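Local structure of beta-fructofuranosidase (Bifidobacterium adolescentis, 6NOB) at residues N113-R117 with Q464-A468; C429-Y435 with T601-M605; R546-L551 with A563-E569; F587-V592 with S604-G609. The protein probably releases terminal beta-D-fructofuranosyl residues from sucrose and related fructosides by hydrolysis. Residues are numbered along the deposited sequence.

Overall arrangement
Two of the four contacts build the C-terminal beta-sandwich of this family 32 enzyme, and the others show how it meets the beta-propeller. Contacts 3 and 4 lie one in each facing sheet, centres about 12 Å apart; Phe607 of contact 4 packs on Thr548 and Leu550 of contact 3. Contact 2 shares Ser604 and Met605 with contact 4 and fastens edge strand 601-606 to a propeller loop. Contact 1, its centre about 14 Å from that of contact 4, joins the segment entering the propeller to a later propeller loop, and Arg589 ties it to the sandwich. Along the chain, contact 1 precedes contacts 3 and 4 but interleaves with contact 2.

Contact 1: N113-R117 with Q464-A468; sequences NRFGR and QPCLA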
# COMPACT_ATOMS: atom_id res chain seq x y z
N ASN A 113 7.90 -10.40 -16.20
CA ASN A 113 8.18 -9.75 -17.48
C ASN A 113 7.01 -9.99 -18.44
O ASN A 113 7.10 -10.75 -19.41
CB ASN A 113 9.50 -10.24 -18.05
CG ASN A 113 9.89 -9.51 -19.31
OD1 ASN A 113 9.63 -8.32 -19.46
ND2 ASN A 113 10.52 -10.23 -20.24
N ARG A 114 5.90 -9.32 -18.16
CA ARG A 114 4.69 -9.44 -18.95
C ARG A 114 4.01 -8.09 -19.08
O ARG A 114 4.04 -7.27 -18.15
CB ARG A 114 3.69 -10.44 -18.33
CG ARG A 114 4.24 -11.82 -18.05
CD ARG A 114 3.21 -12.69 -17.37
NE ARG A 114 1.96 -12.74 -18.14
CZ ARG A 114 1.75 -13.56 -19.16
NH1 ARG A 114 2.69 -14.40 -19.54
NH2 ARG A 114 0.58 -13.53 -19.80
N PHE A 115 3.40 -7.85 -20.24
CA PHE A 115 2.63 -6.64 -20.45
C PHE A 115 1.54 -6.52 -19.39
O PHE A 115 0.84 -7.49 -19.09
CB PHE A 115 2.02 -6.65 -21.86
CG PHE A 115 1.16 -5.45 -22.16
CD1 PHE A 115 1.70 -4.17 -22.18
CD2 PHE A 115 -0.19 -5.60 -22.44
CE1 PHE A 115 0.92 -3.07 -22.47
CE2 PHE A 115 -0.98 -4.50 -22.73
CZ PHE A 115 -0.43 -3.24 -22.75
N GLY A 116 1.41 -5.33 -18.81
CA GLY A 116 0.51 -5.10 -17.70
C GLY A 116 1.17 -5.10 -16.34
O GLY A 116 0.49 -4.80 -15.35
N ARG A 117 2.45 -5.44 -16.26
CA ARG A 117 3.19 -5.43 -15.00
C ARG A 117 4.24 -4.33 -15.03
O ARG A 117 4.74 -3.95 -16.09
CB ARG A 117 3.87 -6.78 -14.74
CG ARG A 117 2.97 -7.98 -14.96
CD ARG A 117 3.42 -9.17 -14.11
NE ARG A 117 3.27 -8.91 -12.68
CZ ARG A 117 3.12 -9.85 -11.76
NH1 ARG A 117 2.99 -9.52 -10.49
NH2 ARG A 117 3.11 -11.13 -12.11
N GLN A 464 -7.00 -10.74 -15.94
CA GLN A 464 -6.48 -11.71 -16.89
C GLN A 464 -5.54 -12.65 -16.14
O GLN A 464 -5.07 -12.31 -15.05
CB GLN A 464 -5.75 -11.02 -18.06
CG GLN A 464 -4.81 -9.91 -17.64
CD GLN A 464 -4.46 -8.99 -18.80
OE1 GLN A 464 -4.31 -7.78 -18.62
NE2 GLN A 464 -4.33 -9.56 -19.99
N PRO A 465 -5.28 -13.83 -16.68
CA PRO A 465 -4.40 -14.78 -15.99
C PRO A 465 -2.97 -14.27 -15.90
O PRO A 465 -2.56 -13.34 -16.60
CB PRO A 465 -4.48 -16.04 -16.85
CG PRO A 465 -5.75 -15.90 -17.62
CD PRO A 465 -5.90 -14.44 -17.87
N CYS A 466 -2.21 -14.91 -15.01
CA CYS A 466 -0.77 -14.65 -14.86
C CYS A 466 -0.49 -13.17 -14.62
O CYS A 466 0.43 -12.59 -15.20
CB CYS A 466 -0.00 -15.16 -16.09
SG CYS A 466 -0.27 -16.91 -16.47
N LEU A 467 -1.30 -12.55 -13.76
CA LEU A 467 -1.19 -11.13 -13.49
C LEU A 467 -1.59 -10.86 -12.05
O LEU A 467 -2.38 -11.60 -11.46
CB LEU A 467 -2.08 -10.31 -14.44
CG LEU A 467 -1.68 -8.85 -14.64
CD1 LEU A 467 -0.47 -8.77 -15.56
CD2 LEU A 467 -2.84 -8.03 -15.19
N ALA A 468 -1.05 -9.78 -11.50
CA ALA A 468 -1.43 -9.31 -10.18
C ALA A 468 -2.22 -8.01 -10.30
O ALA A 468 -2.08 -7.27 -11.27
CB ALA A 468 -0.19 -9.08 -9.30
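A type II beta turn, Arg114 to Arg117, placed between helix 108-112 and the first propeller strand (127-138), here meets the loop that feeds strand 468-481 of the same propeller. Arg117 N donates to Arg114 O (3.1 Å), and Gly116 supplies the positive phi (100°) of the turn's third position; a CB there would also crowd Leu467 CD1. The pairing rests mainly on the conformations of two arginines and a leucine. Arg114, in an m,t,p rotamer, brings its guanidinium beside Cys466, whose CB lies over one face of that group, 3.7 Å from Arg114 NE; Arg114 NE is 3.3 Å from Cys466 O. The outer end of Arg114 is engaged by Asp101 in a salt bridge.

Arg117 is also m,t,p, yet it is used differently: its guanidinium salt-bridges Glu123 and bonds to Pro124 O, Ala468 N lies over one of its faces, and Arg117 NH1 comes within 3.4 Å of Ala468 CB. Its methylene part remains available for packing. Leu467, with chi1 at -157° and chi2 at 75°, extends CD1 to the turn, coming 4.0 Å from Phe115 O and 4.1 Å from Gly116 C. Phe115, by contrast, points sideways and rests on Gln608 and Asp611 of the sandwich. The tightest apolar approach is Arg117 CG to Leu467 CD1, 3.6 Å.

Contact 2: C429-Y435 with T601-M605; sequences CDFGTGY and TAGSM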
# COMPACT_ATOMS: atom_id res chain seq x y z
N CYS A 429 -0.71 14.41 0.04
CA CYS A 429 0.59 13.75 -0.11
C CYS A 429 0.95 13.54 -1.57
O CYS A 429 2.14 13.48 -1.91
CB CYS A 429 0.59 12.40 0.61
SG CYS A 429 0.41 12.45 2.40
N ASP A 430 -0.04 13.40 -2.44
CA ASP A 430 0.19 13.03 -3.83
C ASP A 430 -0.91 13.66 -4.68
O ASP A 430 -2.09 13.38 -4.46
CB ASP A 430 0.20 11.51 -3.99
CG ASP A 430 0.77 11.07 -5.32
OD1 ASP A 430 0.11 11.29 -6.36
OD2 ASP A 430 1.89 10.50 -5.33
N PHE A 431 -0.53 14.49 -5.65
CA PHE A 431 -1.50 15.24 -6.43
C PHE A 431 -2.02 14.47 -7.64
O PHE A 431 -2.74 15.04 -8.46
CB PHE A 431 -0.93 16.61 -6.84
CG PHE A 431 0.16 16.55 -7.89
CD1 PHE A 431 -0.14 16.49 -9.24
CD2 PHE A 431 1.50 16.62 -7.51
CE1 PHE A 431 0.86 16.46 -10.20
CE2 PHE A 431 2.51 16.60 -8.46
CZ PHE A 431 2.19 16.52 -9.81
N GLY A 432 -1.67 13.19 -7.77
CA GLY A 432 -2.27 12.35 -8.79
C GLY A 432 -3.54 11.69 -8.30
O GLY A 432 -4.38 12.35 -7.68
N THR A 433 -3.71 10.40 -8.57
CA THR A 433 -4.84 9.65 -8.03
C THR A 433 -4.44 8.19 -7.84
O THR A 433 -3.66 7.64 -8.62
CB THR A 433 -6.07 9.75 -8.93
OG1 THR A 433 -7.18 9.11 -8.29
CG2 THR A 433 -5.82 9.11 -10.29
N GLY A 434 -4.99 7.58 -6.79
CA GLY A 434 -4.76 6.18 -6.53
C GLY A 434 -3.60 5.87 -5.62
O GLY A 434 -3.41 4.70 -5.26
N TYR A 435 -2.81 6.87 -5.24
CA TYR A 435 -1.79 6.71 -4.22
C TYR A 435 -2.50 6.67 -2.87
O TYR A 435 -2.99 7.69 -2.38
CB TYR A 435 -0.77 7.84 -4.29
CG TYR A 435 0.32 7.79 -3.25
CD1 TYR A 435 1.43 6.97 -3.43
CD2 TYR A 435 0.26 8.58 -2.11
CE1 TYR A 435 2.44 6.93 -2.48
CE2 TYR A 435 1.27 8.55 -1.17
CZ TYR A 435 2.36 7.72 -1.36
OH TYR A 435 3.36 7.69 -0.41
N THR A 601 6.23 18.89 -3.95
CA THR A 601 5.00 18.15 -4.18
C THR A 601 5.33 16.91 -5.00
O THR A 601 6.30 16.89 -5.77
CB THR A 601 3.95 19.01 -4.89
OG1 THR A 601 2.70 18.31 -4.92
CG2 THR A 601 4.38 19.34 -6.31
N ALA A 602 4.54 15.86 -4.80
CA ALA A 602 4.71 14.60 -5.52
C ALA A 602 3.38 14.22 -6.16
O ALA A 602 2.32 14.45 -5.57
CB ALA A 602 5.18 13.48 -4.59
N GLY A 603 3.45 13.64 -7.36
CA GLY A 603 2.25 13.23 -8.06
C GLY A 603 2.44 11.94 -8.84
O GLY A 603 3.44 11.79 -9.56
N SER A 604 1.49 11.02 -8.73
CA SER A 604 1.66 9.69 -9.29
C SER A 604 0.30 9.07 -9.58
O SER A 604 -0.72 9.45 -8.99
CB SER A 604 2.47 8.79 -8.35
OG SER A 604 1.83 8.67 -7.09
N MET A 605 0.30 8.09 -10.49
CA MET A 605 -0.91 7.37 -10.87
C MET A 605 -0.54 6.23 -11.80
O MET A 605 0.53 6.23 -12.42
CB MET A 605 -1.93 8.29 -11.57
CG MET A 605 -1.51 8.71 -12.97
SD MET A 605 -2.68 9.86 -13.73
CE MET A 605 -2.52 11.26 -12.62
O HOH W 1 3.28 16.12 -1.98
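Asp430 grips Ser604 with both carboxylate oxygens: Ser604 OG donates to Asp430 OD2 (2.5 Å) and Ser604 N to Asp430 OD1 (2.8 Å). Arg476 adds a salt bridge to Asp430 and a hydrogen bond to Ser604 OG. Asp430 OD1 also accepts from Gly432 N (3.0 Å), closing an Asx turn that shapes the loop. Backbone bonds follow, Phe431 N to Ala602 O (2.9 Å) and a weak one from Thr433 N to Ser604 O (3.2 Å), while water 1 bridges Cys429 O (2.9 Å) and Ala602 N (3.1 Å). A propeller loop thus runs in the same direction as strand 601-606, the outermost strand of a sandwich sheet, in the interdomain junction of the family 32 fold. Two glycines permit the closeness: a CB on Gly432 would strike Ser604 O, and one on Gly603 would strike the Phe431 ring. Instead Gly603 CA makes a CH-pi contact, 3.6 Å from the centroid of the Phe431 ring. Farther along, Thr433 O lies 3.5 Å from Met605 CB.

Contact 3: R546-L551 with A563-E569; sequences RPTELL and AKGTAVE
This is the open end of the beta hairpin of sandwich strands 547-555 and 558-564, where the second strand stops. In antiparallel register, Glu549 and Lys564 form a hydrogen-bonded pair (CA-CA 5.1 Å), their side chains on one face, and Leu550 and Ala563 a non-hydrogen-bonded one (4.8 Å) facing the other. Glu549 N donates to Lys564 O (3.0 Å) and Lys564 N, weakly, to Glu549 O (2.9 Å). Thr548 CA adds a CA-H...O contact to Lys564 O (3.2 Å).

A type II turn, Ala563 to Thr566, puts Gly565 at 82/-10, where a CB would hit Pro547 O; a type I turn, Thr566 to Glu569, is closed by Glu569 N to Thr566 O (3.2 Å). Thr566 OG1 (p rotamer) donates to Ala563 O (2.8 Å) and accepts from Val568 N (3.1 Å), an ST turn.

Thr548 CG2 meets Thr566 CG2 (4.0 Å) in apolar packing; Lys564 NZ passes Leu551 CD1 at 3.8 Å. Arg546 (m,t,m) sets its guanidinium face over Gly565 O, and its NH1 makes a long salt bridge to Glu569 OE2 (3.9 Å). Backbone bonds and turns thus fix the geometry, with ion pairing a looser addition at the exposed end of the hairpin.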
# COMPACT_ATOMS: atom_id res chain seq x y z
N ARG A 546 -9.33 3.31 -26.80
CA ARG A 546 -8.99 4.66 -27.20
C ARG A 546 -7.50 4.93 -26.98
O ARG A 546 -6.90 4.38 -26.05
CB ARG A 546 -9.81 5.67 -26.41
CG ARG A 546 -11.15 6.04 -27.02
CD ARG A 546 -11.75 7.22 -26.28
NE ARG A 546 -12.13 6.88 -24.91
CZ ARG A 546 -11.99 7.69 -23.87
NH1 ARG A 546 -11.47 8.90 -24.04
NH2 ARG A 546 -12.36 7.29 -22.66
N PRO A 547 -6.88 5.75 -27.82
CA PRO A 547 -5.50 6.18 -27.56
C PRO A 547 -5.42 6.97 -26.26
O PRO A 547 -6.27 7.83 -25.98
CB PRO A 547 -5.16 7.04 -28.77
CG PRO A 547 -6.11 6.60 -29.84
CD PRO A 547 -7.37 6.22 -29.13
N THR A 548 -4.40 6.69 -25.46
CA THR A 548 -4.15 7.44 -24.24
C THR A 548 -2.83 8.19 -24.35
O THR A 548 -1.92 7.78 -25.08
CB THR A 548 -4.12 6.55 -22.99
OG1 THR A 548 -3.10 5.55 -23.12
CG2 THR A 548 -5.46 5.88 -22.80
N GLU A 549 -2.74 9.29 -23.60
CA GLU A 549 -1.54 10.12 -23.59
C GLU A 549 -1.36 10.66 -22.18
O GLU A 549 -2.32 11.15 -21.58
CB GLU A 549 -1.65 11.27 -24.60
CG GLU A 549 -0.32 11.87 -25.00
CD GLU A 549 -0.46 13.00 -26.00
OE1 GLU A 549 -1.55 13.59 -26.10
OE2 GLU A 549 0.54 13.29 -26.69
N LEU A 550 -0.14 10.56 -21.66
CA LEU A 550 0.19 10.99 -20.31
C LEU A 550 1.14 12.19 -20.40
O LEU A 550 2.23 12.07 -20.95
CB LEU A 550 0.83 9.86 -19.51
CG LEU A 550 1.30 10.19 -18.09
CD1 LEU A 550 0.12 10.61 -17.24
CD2 LEU A 550 2.04 9.02 -17.47
N LEU A 551 0.71 13.32 -19.84
CA LEU A 551 1.47 14.56 -19.93
C LEU A 551 1.67 15.17 -18.55
O LEU A 551 0.83 15.02 -17.66
CB LEU A 551 0.78 15.60 -20.81
CG LEU A 551 0.05 15.14 -22.07
CD1 LEU A 551 -0.76 16.29 -22.64
CD2 LEU A 551 1.05 14.63 -23.09
N ALA A 563 -4.05 12.96 -18.09
CA ALA A 563 -4.21 11.57 -18.51
C ALA A 563 -5.29 11.51 -19.58
O ALA A 563 -6.41 11.05 -19.33
CB ALA A 563 -4.54 10.67 -17.31
N LYS A 564 -4.96 11.97 -20.79
CA LYS A 564 -5.93 12.03 -21.87
C LYS A 564 -6.30 10.63 -22.34
O LYS A 564 -5.46 9.74 -22.43
CB LYS A 564 -5.39 12.86 -23.03
CG LYS A 564 -5.19 14.33 -22.69
CD LYS A 564 -4.71 15.14 -23.88
CE LYS A 564 -5.18 16.59 -23.79
NZ LYS A 564 -4.09 17.56 -24.05
N GLY A 565 -7.59 10.45 -22.65
CA GLY A 565 -8.10 9.17 -23.10
C GLY A 565 -8.41 8.18 -21.99
O GLY A 565 -9.04 7.15 -22.27
N THR A 566 -8.01 8.46 -20.76
CA THR A 566 -8.23 7.57 -19.64
C THR A 566 -9.57 7.88 -18.96
O THR A 566 -10.24 8.86 -19.27
CB THR A 566 -7.10 7.70 -18.62
OG1 THR A 566 -7.33 8.85 -17.80
CG2 THR A 566 -5.77 7.86 -19.33
N ALA A 567 -9.94 7.01 -18.02
CA ALA A 567 -11.16 7.20 -17.25
C ALA A 567 -11.09 8.39 -16.30
O ALA A 567 -12.12 8.81 -15.78
CB ALA A 567 -11.49 5.93 -16.46
N VAL A 568 -9.89 8.94 -16.07
CA VAL A 568 -9.73 10.08 -15.18
C VAL A 568 -9.24 11.28 -15.98
O VAL A 568 -8.56 12.17 -15.45
CB VAL A 568 -8.78 9.76 -14.02
CG1 VAL A 568 -9.38 8.67 -13.13
CG2 VAL A 568 -7.41 9.32 -14.54
N GLU A 569 -9.57 11.30 -17.28
CA GLU A 569 -9.18 12.42 -18.13
C GLU A 569 -9.81 13.73 -17.66
O GLU A 569 -9.26 14.81 -17.90
CB GLU A 569 -9.58 12.13 -19.57
CG GLU A 569 -9.16 13.19 -20.58
CD GLU A 569 -9.67 12.91 -21.98
OE1 GLU A 569 -9.07 13.43 -22.94
OE2 GLU A 569 -10.66 12.16 -22.12

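Contact 4: F587-V592 with S604-G609; sequences FDRNVV and SMLFQG
Three successive strands of one sandwich sheet meet here: 582-588 turns tightly into 591-596, which pairs in a beta hairpin with 601-606. A classic gamma turn centred on Arg589 (67/-56) closes with Asn590 N to Asp588 O (2.6 Å); Asn590 follows at -137/24, and Asp588 N bonds Val591 O (2.9 Å). In the antiparallel hairpin, Val592 and Met605 are the hydrogen-bonded pair (Val592 N to Met605 O 3.1 Å, Met605 N to Val592 O 3.2 Å); Val591 and Leu606 are the non-hydrogen-bonded one, CA-CA 4.3 Å. Beyond it the register slips by one residue, setting Asn590 against Gln608 (CA-CA 4.0 Å), while Phe607 N bonds Asn590 O and Gly609 N bonds Arg589 O, each at 3.0 Å.

Gly609, lacking a side chain, leaves a hollow taken by the Phe587 ring and Arg589 O. Phe587 CE1 (chi1 t) comes up at the edge of the Phe607 ring (also t), 4.3 Å from Phe607 CD1. Gln608 (t,p) folds over Asn590, its OE1 3.2 Å from Asn590 CB, its NE2 donating to Gly609 O (3.0 Å). Val592 CG1 packs on Met605 CG (p,t,p; 4.1 Å), and Val591 CG2 on Leu606 CD2 (m,t; 3.9 Å).

Val592, Phe587 and Phe607 press onto strands 532-540 and 547-555 of the facing sheet, a packing characteristic of a beta-sandwich core, whereas Val591 and Leu606 lie against Phe454 of propeller strand 448-454.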
# COMPACT_ATOMS: atom_id res chain seq x y z
N PHE A 587 8.98 6.78 -14.67
CA PHE A 587 7.95 6.03 -15.37
C PHE A 587 8.40 4.59 -15.54
O PHE A 587 9.44 4.33 -16.15
CB PHE A 587 7.62 6.64 -16.74
CG PHE A 587 6.49 5.94 -17.43
CD1 PHE A 587 5.18 6.15 -17.03
CD2 PHE A 587 6.74 5.03 -18.45
CE1 PHE A 587 4.13 5.50 -17.65
CE2 PHE A 587 5.69 4.37 -19.07
CZ PHE A 587 4.39 4.60 -18.67
N ASP A 588 7.60 3.66 -15.02
CA ASP A 588 7.96 2.25 -14.94
C ASP A 588 6.88 1.42 -15.64
O ASP A 588 6.06 0.76 -14.99
CB ASP A 588 8.16 1.83 -13.48
CG ASP A 588 8.63 0.40 -13.34
OD1 ASP A 588 9.16 -0.16 -14.32
OD2 ASP A 588 8.48 -0.16 -12.23
N ARG A 589 6.87 1.48 -16.97
CA ARG A 589 6.02 0.66 -17.83
C ARG A 589 4.54 0.98 -17.71
O ARG A 589 3.88 1.29 -18.71
CB ARG A 589 6.27 -0.83 -17.56
CG ARG A 589 7.61 -1.33 -18.08
CD ARG A 589 8.09 -2.56 -17.33
NE ARG A 589 7.23 -3.71 -17.57
CZ ARG A 589 7.39 -4.56 -18.58
NH1 ARG A 589 8.37 -4.38 -19.45
NH2 ARG A 589 6.56 -5.58 -18.72
N ASN A 590 3.98 0.91 -16.49
CA ASN A 590 2.55 1.15 -16.33
C ASN A 590 2.22 2.02 -15.12
O ASN A 590 1.10 1.95 -14.61
CB ASN A 590 1.77 -0.17 -16.24
CG ASN A 590 2.15 -1.00 -15.02
OD1 ASN A 590 3.04 -0.63 -14.25
ND2 ASN A 590 1.47 -2.12 -14.84
N VAL A 591 3.17 2.84 -14.66
CA VAL A 591 2.93 3.72 -13.52
C VAL A 591 3.94 4.85 -13.59
O VAL A 591 5.10 4.65 -13.96
CB VAL A 591 3.02 2.94 -12.18
CG1 VAL A 591 4.39 2.29 -12.01
CG2 VAL A 591 2.69 3.85 -10.99
N VAL A 592 3.48 6.05 -13.23
CA VAL A 592 4.33 7.24 -13.21
C VAL A 592 4.37 7.77 -11.79
O VAL A 592 3.40 7.66 -11.03
CB VAL A 592 3.82 8.33 -14.20
CG1 VAL A 592 2.57 9.01 -13.66
CG2 VAL A 592 4.92 9.35 -14.48
N SER A 604 1.49 11.02 -8.73
CA SER A 604 1.66 9.69 -9.29
C SER A 604 0.30 9.07 -9.58
O SER A 604 -0.72 9.45 -8.99
CB SER A 604 2.47 8.79 -8.35
OG SER A 604 1.83 8.67 -7.09
N MET A 605 0.30 8.09 -10.49
CA MET A 605 -0.91 7.37 -10.87
C MET A 605 -0.54 6.23 -11.80
O MET A 605 0.53 6.23 -12.42
CB MET A 605 -1.93 8.29 -11.57
CG MET A 605 -1.51 8.71 -12.97
SD MET A 605 -2.68 9.86 -13.73
CE MET A 605 -2.52 11.26 -12.62
N LEU A 606 -1.44 5.25 -11.89
CA LEU A 606 -1.28 4.17 -12.86
C LEU A 606 -1.56 4.69 -14.27
O LEU A 606 -2.51 5.45 -14.49
CB LEU A 606 -2.23 3.02 -12.54
CG LEU A 606 -2.11 2.34 -11.18
CD1 LEU A 606 -3.12 1.21 -11.07
CD2 LEU A 606 -0.70 1.84 -10.95
N PHE A 607 -0.73 4.28 -15.22
CA PHE A 607 -0.96 4.62 -16.62
C PHE A 607 -0.23 3.58 -17.47
O PHE A 607 1.00 3.59 -17.54
CB PHE A 607 -0.47 6.02 -16.95
CG PHE A 607 -0.72 6.42 -18.37
CD1 PHE A 607 0.23 6.19 -19.35
CD2 PHE A 607 -1.93 7.01 -18.74
CE1 PHE A 607 -0.01 6.55 -20.67
CE2 PHE A 607 -2.17 7.37 -20.05
CZ PHE A 607 -1.20 7.14 -21.02
N GLN A 608 -0.99 2.71 -18.13
CA GLN A 608 -0.42 1.63 -18.93
C GLN A 608 0.16 2.19 -20.22
O GLN A 608 -0.57 2.48 -21.17
CB GLN A 608 -1.47 0.56 -19.22
CG GLN A 608 -0.93 -0.64 -19.97
CD GLN A 608 0.15 -1.37 -19.19
OE1 GLN A 608 -0.11 -1.94 -18.13
NE2 GLN A 608 1.37 -1.35 -19.71
N GLY A 609 1.48 2.34 -20.27
CA GLY A 609 2.13 2.67 -21.51
C GLY A 609 2.21 1.48 -22.44
O GLY A 609 2.06 0.33 -22.04